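Local coordinates for protein putative isochorismatase (Bordetella bronchiseptica, PDB 3UAO) that probably hydrolyses maleamate to maleate and ammonia in the bacterial breakdown of nicotinate (vitamin B3), as a member of the isochorismatase-like hydrolases, at residues Y45-D51 with W86-R92; F62-I67 with V194-L199. One frame throughout, in Å; residues are numbered along the deposited sequence.

In the fold
Both contacts reach one parallel sheet, contact 1 within it and contact 2 at the end of strand 186-195. Contact 1 lies in the core, where strands 45-50 and 87-93 run as neighbours; it is made largely of regular backbone bonds, with an aromatic pair at one end and a serine-aspartate bond at the other. Contact 2 is farther from the centre, still mostly buried but with an exposed rim; there glycine-rich backbone, an asparagine side chain and an arginine do the work, and a second subunit borders it. Their centres are about 19 Å apart, and helix 67-84 links them: contact 2 holds its start, while its flank packs against contact 1.

Contact 1 of 2, residues Y45-D51 with W86-R92; sequences YGLLIVD and WAVAHSR
Tyr45 and Trp86 open this pair of parallel strands, 45-50 beside 87-93, joined through helix 67-84 in the beta-alpha-beta crossover of a Rossmann-like sheet. With CG anti to the carbonyl carbon (Tyr45 chi1 -58°), their side chains point the same way, and Tyr45 CB lies over one face of the indole in a CH-pi contact, 3.7 Å from the centroid of the five-membered ring. The aromatic planes are inclined at 51°. From there the backbones interlock: Leu47 N donates to Ala87 O, Leu47 O accepts from Ala89 N, Ile49 N reaches Ala89 O at 3.0 Å, and Ser91 N closes on Ile49 O. On the face bearing Leu47 and Val88, helix 67-84 lies over both; the other face puts Leu48 CD1 3.9 Å from Ala89 CB beneath helix 150-156. Ile49 CD1 rests beside the His90 ring, whose NE2 is held by Glu134. Asp51, just past its strand, is gripped twice: OD2 by a salt bridge to Lys139, consistent with the Asp-Lys-Cys triad of this family, and OD1 by Ser91. That serine would probably act as a second-shell support, its OG donating to Asp51 OD1 across 2.5 Å from 57° above the carboxylate plane.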
ATOM      1  N   TYR A  45     -19.841 -12.434  -2.103  1.00 21.31           N
ATOM      2  CA  TYR A  45     -19.636 -11.952  -0.734  1.00 20.58           C
ATOM      3  C   TYR A  45     -18.446 -12.589  -0.043  1.00 20.16           C
ATOM      4  O   TYR A  45     -17.999 -13.666  -0.408  1.00 21.81           O
ATOM      5  CB  TYR A  45     -20.851 -12.211   0.133  1.00 20.39           C
ATOM      6  CG  TYR A  45     -22.069 -11.570  -0.407  1.00 20.81           C
ATOM      7  CD1 TYR A  45     -22.254 -10.229  -0.266  1.00 20.15           C
ATOM      8  CD2 TYR A  45     -23.048 -12.323  -1.089  1.00 23.16           C
ATOM      9  CE1 TYR A  45     -23.371  -9.624  -0.781  1.00 22.84           C
ATOM     10  CE2 TYR A  45     -24.152 -11.732  -1.616  1.00 21.25           C
ATOM     11  CZ  TYR A  45     -24.312 -10.375  -1.452  1.00 21.56           C
ATOM     12  OH  TYR A  45     -25.396  -9.724  -1.968  1.00 24.60           O
ATOM     13  N   GLY A  46     -17.969 -11.899   0.979  1.00 19.41           N
ATOM     14  CA  GLY A  46     -16.910 -12.360   1.845  1.00 18.51           C
ATOM     15  C   GLY A  46     -17.168 -11.864   3.249  1.00 17.71           C
ATOM     16  O   GLY A  46     -18.078 -11.039   3.497  1.00 18.73           O
ATOM     17  N   LEU A  47     -16.379 -12.375   4.177  1.00 16.45           N
ATOM     18  CA  LEU A  47     -16.558 -12.100   5.592  1.00 15.42           C
ATOM     19  C   LEU A  47     -15.192 -11.861   6.197  1.00 14.85           C
ATOM     20  O   LEU A  47     -14.284 -12.667   6.056  1.00 15.72           O
ATOM     21  CB  LEU A  47     -17.266 -13.278   6.313  1.00 15.96           C
ATOM     22  CG  LEU A  47     -17.329 -13.296   7.855  1.00 14.12           C
ATOM     23  CD1 LEU A  47     -18.198 -12.199   8.387  1.00 12.03           C
ATOM     24  CD2 LEU A  47     -17.820 -14.624   8.350  1.00 13.85           C
ATOM     25  N   LEU A  48     -15.075 -10.740   6.883  1.00 14.28           N
ATOM     26  CA  LEU A  48     -13.924 -10.415   7.679  1.00 13.83           C
ATOM     27  C   LEU A  48     -14.326 -10.366   9.129  1.00 13.85           C
ATOM     28  O   LEU A  48     -15.232  -9.600   9.467  1.00 14.37           O
ATOM     29  CB  LEU A  48     -13.478  -9.005   7.304  1.00 13.74           C
ATOM     30  CG  LEU A  48     -12.231  -8.576   8.038  1.00 12.38           C
ATOM     31  CD1 LEU A  48     -11.143  -9.580   7.761  1.00 10.28           C
ATOM     32  CD2 LEU A  48     -11.890  -7.202   7.570  1.00 11.43           C
ATOM     33  N   ILE A  49     -13.662 -11.140   9.975  1.00 13.24           N
ATOM     34  CA  ILE A  49     -13.852 -11.057  11.404  1.00 13.45           C
ATOM     35  C   ILE A  49     -12.596 -10.426  12.000  1.00 14.27           C
ATOM     36  O   ILE A  49     -11.524 -11.044  12.012  1.00 15.25           O
ATOM     37  CB  ILE A  49     -14.076 -12.440  12.019  1.00 13.70           C
ATOM     38  CG1 ILE A  49     -15.214 -13.189  11.307  1.00 14.35           C
ATOM     39  CG2 ILE A  49     -14.396 -12.331  13.489  1.00 13.12           C
ATOM     40  CD1 ILE A  49     -15.391 -14.606  11.796  1.00 13.83           C
ATOM     41  N   VAL A  50     -12.688  -9.205  12.503  1.00 14.61           N
ATOM     42  CA  VAL A  50     -11.455  -8.535  12.934  1.00 15.26           C
ATOM     43  C   VAL A  50     -11.173  -8.638  14.436  1.00 15.86           C
ATOM     44  O   VAL A  50     -11.951  -8.201  15.245  1.00 16.72           O
ATOM     45  CB  VAL A  50     -11.260  -7.069  12.307  1.00 15.04           C
ATOM     46  CG1 VAL A  50     -12.318  -6.750  11.284  1.00 14.56           C
ATOM     47  CG2 VAL A  50     -11.124  -6.021  13.318  1.00 13.21           C
ATOM     48  N   ASP A  51     -10.072  -9.296  14.767  1.00 16.64           N
ATOM     49  CA  ASP A  51      -9.514  -9.331  16.117  1.00 17.80           C
ATOM     50  C   ASP A  51     -10.395  -9.867  17.231  1.00 18.87           C
ATOM     51  O   ASP A  51     -10.249  -9.475  18.389  1.00 19.61           O
ATOM     52  CB  ASP A  51      -9.007  -7.937  16.516  1.00 18.08           C
ATOM     53  CG  ASP A  51      -7.922  -7.451  15.633  1.00 17.16           C
ATOM     54  OD1 ASP A  51      -7.355  -8.266  14.877  1.00 18.76           O
ATOM     55  OD2 ASP A  51      -7.657  -6.238  15.681  1.00 22.03           O
ATOM     56  N   TRP A  86     -18.446 -18.677   1.171  1.00 26.44           N
ATOM     57  CA  TRP A  86     -17.992 -17.302   1.089  1.00 24.56           C
ATOM     58  C   TRP A  86     -16.545 -17.280   1.479  1.00 23.25           C
ATOM     59  O   TRP A  86     -16.169 -17.939   2.419  1.00 24.20           O
ATOM     60  CB  TRP A  86     -18.756 -16.403   2.070  1.00 24.29           C
ATOM     61  CG  TRP A  86     -20.113 -16.015   1.660  1.00 22.98           C
ATOM     62  CD1 TRP A  86     -20.708 -16.253   0.475  1.00 24.28           C
ATOM     63  CD2 TRP A  86     -21.034 -15.250   2.428  1.00 23.09           C
ATOM     64  NE1 TRP A  86     -21.968 -15.709   0.455  1.00 24.39           N
ATOM     65  CE2 TRP A  86     -22.193 -15.086   1.647  1.00 23.98           C
ATOM     66  CE3 TRP A  86     -21.005 -14.706   3.722  1.00 22.69           C
ATOM     67  CZ2 TRP A  86     -23.313 -14.396   2.107  1.00 25.00           C
ATOM     68  CZ3 TRP A  86     -22.117 -14.014   4.178  1.00 23.58           C
ATOM     69  CH2 TRP A  86     -23.251 -13.863   3.376  1.00 23.77           C
ATOM     70  N   ALA A  87     -15.727 -16.518   0.773  1.00 21.31           N
ATOM     71  CA  ALA A  87     -14.369 -16.297   1.225  1.00 20.11           C
ATOM     72  C   ALA A  87     -14.440 -15.853   2.706  1.00 19.59           C
ATOM     73  O   ALA A  87     -15.309 -15.059   3.080  1.00 18.83           O
ATOM     74  CB  ALA A  87     -13.684 -15.227   0.352  1.00 18.24           C
ATOM     75  N   VAL A  88     -13.553 -16.367   3.549  1.00 19.38           N
ATOM     76  CA  VAL A  88     -13.547 -15.963   4.962  1.00 19.47           C
ATOM     77  C   VAL A  88     -12.122 -15.663   5.461  1.00 19.10           C
ATOM     78  O   VAL A  88     -11.205 -16.446   5.211  1.00 18.29           O
ATOM     79  CB  VAL A  88     -14.224 -17.006   5.865  1.00 19.77           C
ATOM     80  CG1 VAL A  88     -14.253 -16.522   7.344  1.00 21.27           C
ATOM     81  CG2 VAL A  88     -15.620 -17.260   5.384  1.00 20.95           C
ATOM     82  N   ALA A  89     -11.973 -14.505   6.130  1.00 18.17           N
ATOM     83  CA  ALA A  89     -10.685 -14.003   6.606  1.00 17.77           C
ATOM     84  C   ALA A  89     -10.812 -13.579   8.055  1.00 17.55           C
ATOM     85  O   ALA A  89     -11.788 -12.975   8.443  1.00 18.08           O
ATOM     86  CB  ALA A  89     -10.210 -12.835   5.761  1.00 17.35           C
ATOM     87  N   HIS A  90      -9.829 -13.946   8.852  1.00 17.48           N
ATOM     88  CA  HIS A  90      -9.764 -13.586  10.251  1.00 17.00           C
ATOM     89  C   HIS A  90      -8.491 -12.757  10.455  1.00 15.89           C
ATOM     90  O   HIS A  90      -7.477 -12.996   9.811  1.00 14.87           O
ATOM     91  CB  HIS A  90      -9.675 -14.855  11.111  1.00 18.20           C
ATOM     92  CG  HIS A  90     -10.703 -15.895  10.783  1.00 19.50           C
ATOM     93  ND1 HIS A  90     -11.789 -16.146  11.592  1.00 23.60           N
ATOM     94  CD2 HIS A  90     -10.813 -16.742   9.731  1.00 21.84           C
ATOM     95  CE1 HIS A  90     -12.518 -17.117  11.056  1.00 25.84           C
ATOM     96  NE2 HIS A  90     -11.945 -17.495   9.926  1.00 24.66           N
ATOM     97  N   SER A  91      -8.552 -11.789  11.351  1.00 14.67           N
ATOM     98  CA  SER A  91      -7.421 -10.948  11.633  1.00 14.07           C
ATOM     99  C   SER A  91      -7.025 -11.183  13.092  1.00 14.43           C
ATOM    100  O   SER A  91      -7.838 -11.545  13.946  1.00 14.44           O
ATOM    101  CB  SER A  91      -7.780  -9.464  11.367  1.00 14.21           C
ATOM    102  OG  SER A  91      -8.146  -8.778  12.549  1.00 12.60           O
ATOM    103  N   ARG A  92      -5.753 -10.967  13.363  1.00 14.10           N
ATOM    104  CA  ARG A  92      -5.195 -11.079  14.713  1.00 13.52           C
ATOM    105  C   ARG A  92      -4.129 -10.018  14.793  1.00 12.82           C
ATOM    106  O   ARG A  92      -3.439  -9.815  13.801  1.00 11.49           O
ATOM    107  CB  ARG A  92      -4.495 -12.435  14.914  1.00 13.75           C
ATOM    108  CG  ARG A  92      -5.389 -13.662  14.849  1.00 13.68           C
ATOM    109  CD  ARG A  92      -4.578 -14.933  14.898  1.00 14.69           C
ATOM    110  NE  ARG A  92      -3.713 -14.918  16.079  1.00 16.61           N
ATOM    111  CZ  ARG A  92      -2.545 -15.545  16.204  1.00 14.39           C
ATOM    112  NH1 ARG A  92      -2.047 -16.293  15.233  1.00 14.84           N
ATOM    113  NH2 ARG A  92      -1.871 -15.399  17.318  1.00 14.70           N
TER
HETATM  114  O   HOH W   1     -11.045 -12.453  14.389  1.00 23.08           O

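Contact 2 of 2, residues F62-I67 with V194-L199; sequences FGGGNI and VGDRAL. With ACT (acetate ion), chain I.
Asn66 and Asp196 tie the two segments together, between the close backbone approaches of Gly65 to Arg197 and Ile67 to Gly195. Asn66 CG stands between its own backbone N and carbonyl carbon (chi1 59°), which swings the amide across to residues 194-199; OD1 then accepts Asp196 N at 2.7 Å, in the carbonyl plane and with an N-H...O angle of 158°. A weak return bond joins Asn66 N to Asp196 O at 3.1 Å. Packing is tight because glycines meet it: Gly65 CA comes within 3.1 Å of Asp196 O, and Gly195 carries no CB, which leaves room for Ile67 CA and Asn66 O; Ile67 CG1 then lies 3.5 Å from Gly195 C. Gly64 to Ile67 form a type II' turn that delivers Asn66 to the N-cap position of helix 67-84, though its side chain makes no capping bond. On the other side Ala198 occupies the N-cap position of helix 199-212, so in this Rossmann-like alpha/beta fold the contact joins the starts of two helices. The Asp196 carboxylate bonds Ser170 through OD1, and OD2 takes a weak bond from Arg197 N. The outer side is looser: Leu199 CD2, at an exposed position, merely brushes Asn66 ND2 at 3.6 Å. Towards the subunit interface Arg197 bends at chi3 (58°) beside Phe62, and its NH2 makes a weak bond of 2.7 Å to Phe62 O. Gln33 of the second subunit takes Arg197 NE through its OE1 and donates NE2 to Gly63 O. An acetate, probably from the crystallisation liquor, meets the guanidinium at its edge; it also binds Lys212 of the second subunit, and one acetate O receives both Arg197 NH1, at 2.8 Å, and NH2.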
ATOM      1  N   PHE A  62      -8.606  -6.561  27.506  1.00 40.29           N
ATOM      2  CA  PHE A  62      -8.902  -5.524  26.490  1.00 38.43           C
ATOM      3  C   PHE A  62     -10.356  -5.497  26.108  1.00 36.48           C
ATOM      4  O   PHE A  62     -10.737  -4.729  25.227  1.00 36.02           O
ATOM      5  CB  PHE A  62      -8.077  -5.720  25.204  1.00 37.90           C
ATOM      6  CG  PHE A  62      -6.612  -5.574  25.404  1.00 39.68           C
ATOM      7  CD1 PHE A  62      -6.051  -4.313  25.617  1.00 43.22           C
ATOM      8  CD2 PHE A  62      -5.784  -6.676  25.371  1.00 41.54           C
ATOM      9  CE1 PHE A  62      -4.678  -4.160  25.812  1.00 43.58           C
ATOM     10  CE2 PHE A  62      -4.417  -6.534  25.559  1.00 43.78           C
ATOM     11  CZ  PHE A  62      -3.868  -5.269  25.782  1.00 44.23           C
ATOM     12  N   GLY A  63     -11.158  -6.335  26.756  1.00 35.16           N
ATOM     13  CA  GLY A  63     -12.564  -6.476  26.431  1.00 33.99           C
ATOM     14  C   GLY A  63     -13.476  -5.690  27.335  1.00 33.02           C
ATOM     15  O   GLY A  63     -13.075  -4.717  27.957  1.00 33.41           O
ATOM     16  N   GLY A  64     -14.705  -6.162  27.424  1.00 32.18           N
ATOM     17  CA  GLY A  64     -15.760  -5.472  28.141  1.00 31.78           C
ATOM     18  C   GLY A  64     -16.767  -5.019  27.110  1.00 30.14           C
ATOM     19  O   GLY A  64     -16.718  -5.459  25.955  1.00 29.71           O
ATOM     20  N   GLY A  65     -17.656  -4.125  27.526  1.00 28.89           N
ATOM     21  CA  GLY A  65     -18.668  -3.561  26.668  1.00 27.29           C
ATOM     22  C   GLY A  65     -19.592  -4.622  26.128  1.00 27.06           C
ATOM     23  O   GLY A  65     -20.005  -5.517  26.869  1.00 28.53           O
ATOM     24  N   ASN A  66     -19.915  -4.515  24.841  1.00 25.17           N
ATOM     25  CA  ASN A  66     -20.760  -5.465  24.152  1.00 24.68           C
ATOM     26  C   ASN A  66     -19.950  -6.433  23.253  1.00 24.61           C
ATOM     27  O   ASN A  66     -20.486  -6.938  22.264  1.00 24.53           O
ATOM     28  CB  ASN A  66     -21.783  -4.699  23.312  1.00 24.57           C
ATOM     29  CG  ASN A  66     -21.118  -3.771  22.285  1.00 23.49           C
ATOM     30  OD1 ASN A  66     -19.907  -3.708  22.228  1.00 23.00           O
ATOM     31  ND2 ASN A  66     -21.908  -3.057  21.490  1.00 21.74           N
ATOM     32  N   ILE A  67     -18.679  -6.690  23.596  1.00 23.67           N
ATOM     33  CA  ILE A  67     -17.812  -7.541  22.788  1.00 23.24           C
ATOM     34  C   ILE A  67     -18.144  -9.049  22.914  1.00 24.06           C
ATOM     35  O   ILE A  67     -18.143  -9.777  21.899  1.00 23.26           O
ATOM     36  CB  ILE A  67     -16.301  -7.291  23.122  1.00 22.83           C
ATOM     37  CG1 ILE A  67     -15.825  -5.917  22.625  1.00 21.43           C
ATOM     38  CG2 ILE A  67     -15.449  -8.362  22.502  1.00 23.26           C
ATOM     39  CD1 ILE A  67     -14.486  -5.454  23.235  1.00 19.18           C
ATOM     40  N   VAL A 194     -20.177  -6.375  15.833  1.00 17.01           N
ATOM     41  CA  VAL A 194     -18.996  -5.596  16.140  1.00 16.60           C
ATOM     42  C   VAL A 194     -19.186  -5.174  17.577  1.00 17.71           C
ATOM     43  O   VAL A 194     -20.282  -4.828  17.962  1.00 19.64           O
ATOM     44  CB  VAL A 194     -18.814  -4.418  15.111  1.00 16.38           C
ATOM     45  CG1 VAL A 194     -18.603  -4.994  13.655  1.00 13.37           C
ATOM     46  CG2 VAL A 194     -19.963  -3.499  15.101  1.00 12.92           C
ATOM     47  N   GLY A 195     -18.160  -5.246  18.406  1.00 18.21           N
ATOM     48  CA  GLY A 195     -18.318  -4.793  19.790  1.00 18.25           C
ATOM     49  C   GLY A 195     -17.232  -3.858  20.238  1.00 18.26           C
ATOM     50  O   GLY A 195     -16.157  -3.814  19.661  1.00 16.72           O
ATOM     51  N   ASP A 196     -17.517  -3.068  21.253  1.00 19.11           N
ATOM     52  CA  ASP A 196     -16.492  -2.196  21.789  1.00 19.95           C
ATOM     53  C   ASP A 196     -16.461  -2.348  23.299  1.00 21.22           C
ATOM     54  O   ASP A 196     -17.401  -2.877  23.892  1.00 20.55           O
ATOM     55  CB  ASP A 196     -16.777  -0.745  21.382  1.00 19.89           C
ATOM     56  CG  ASP A 196     -15.534   0.091  21.313  1.00 19.47           C
ATOM     57  OD1 ASP A 196     -15.412   0.939  20.407  1.00 18.13           O
ATOM     58  OD2 ASP A 196     -14.669  -0.108  22.175  1.00 23.69           O
ATOM     59  N   ARG A 197     -15.368  -1.902  23.910  1.00 21.61           N
ATOM     60  CA  ARG A 197     -15.262  -1.902  25.366  1.00 22.75           C
ATOM     61  C   ARG A 197     -16.077  -0.774  25.962  1.00 23.16           C
ATOM     62  O   ARG A 197     -16.320  -0.742  27.153  1.00 23.72           O
ATOM     63  CB  ARG A 197     -13.802  -1.763  25.802  1.00 23.51           C
ATOM     64  CG  ARG A 197     -13.146  -0.442  25.357  1.00 22.24           C
ATOM     65  CD  ARG A 197     -11.710  -0.335  25.805  1.00 22.27           C
ATOM     66  NE  ARG A 197     -10.897  -1.428  25.323  1.00 23.13           N
ATOM     67  CZ  ARG A 197     -10.495  -1.605  24.063  1.00 23.27           C
ATOM     68  NH1 ARG A 197     -10.816  -0.753  23.097  1.00 21.32           N
ATOM     69  NH2 ARG A 197      -9.750  -2.665  23.774  1.00 24.51           N
ATOM     70  N   ALA A 198     -16.491   0.161  25.127  1.00 23.27           N
ATOM     71  CA  ALA A 198     -17.257   1.313  25.595  1.00 24.26           C
ATOM     72  C   ALA A 198     -18.331   1.645  24.590  1.00 23.87           C
ATOM     73  O   ALA A 198     -18.025   1.744  23.400  1.00 24.06           O
ATOM     74  CB  ALA A 198     -16.336   2.509  25.781  1.00 23.89           C
ATOM     75  N   LEU A 199     -19.570   1.859  25.042  1.00 24.03           N
ATOM     76  CA  LEU A 199     -20.690   1.928  24.090  1.00 23.58           C
ATOM     77  C   LEU A 199     -20.863   3.260  23.348  1.00 22.85           C
ATOM     78  O   LEU A 199     -21.458   3.285  22.273  1.00 22.37           O
ATOM     79  CB  LEU A 199     -22.007   1.576  24.773  1.00 24.59           C
ATOM     80  CG  LEU A 199     -22.182   0.183  25.369  1.00 25.58           C
ATOM     81  CD1 LEU A 199     -23.543   0.165  26.078  1.00 28.67           C
ATOM     82  CD2 LEU A 199     -22.086  -0.922  24.359  1.00 26.09           C
TER
HETATM   83  C   ACT I 215      -9.048  -1.225  19.675  1.00 10.24           C
HETATM   84  O   ACT I 215      -9.388  -1.599  20.839  1.00  9.15           O
HETATM   85  OXT ACT I 215      -8.418  -0.115  19.599  1.00  9.15           O
HETATM   86  CH3 ACT I 215      -9.433  -2.062  18.472  1.00  8.01           C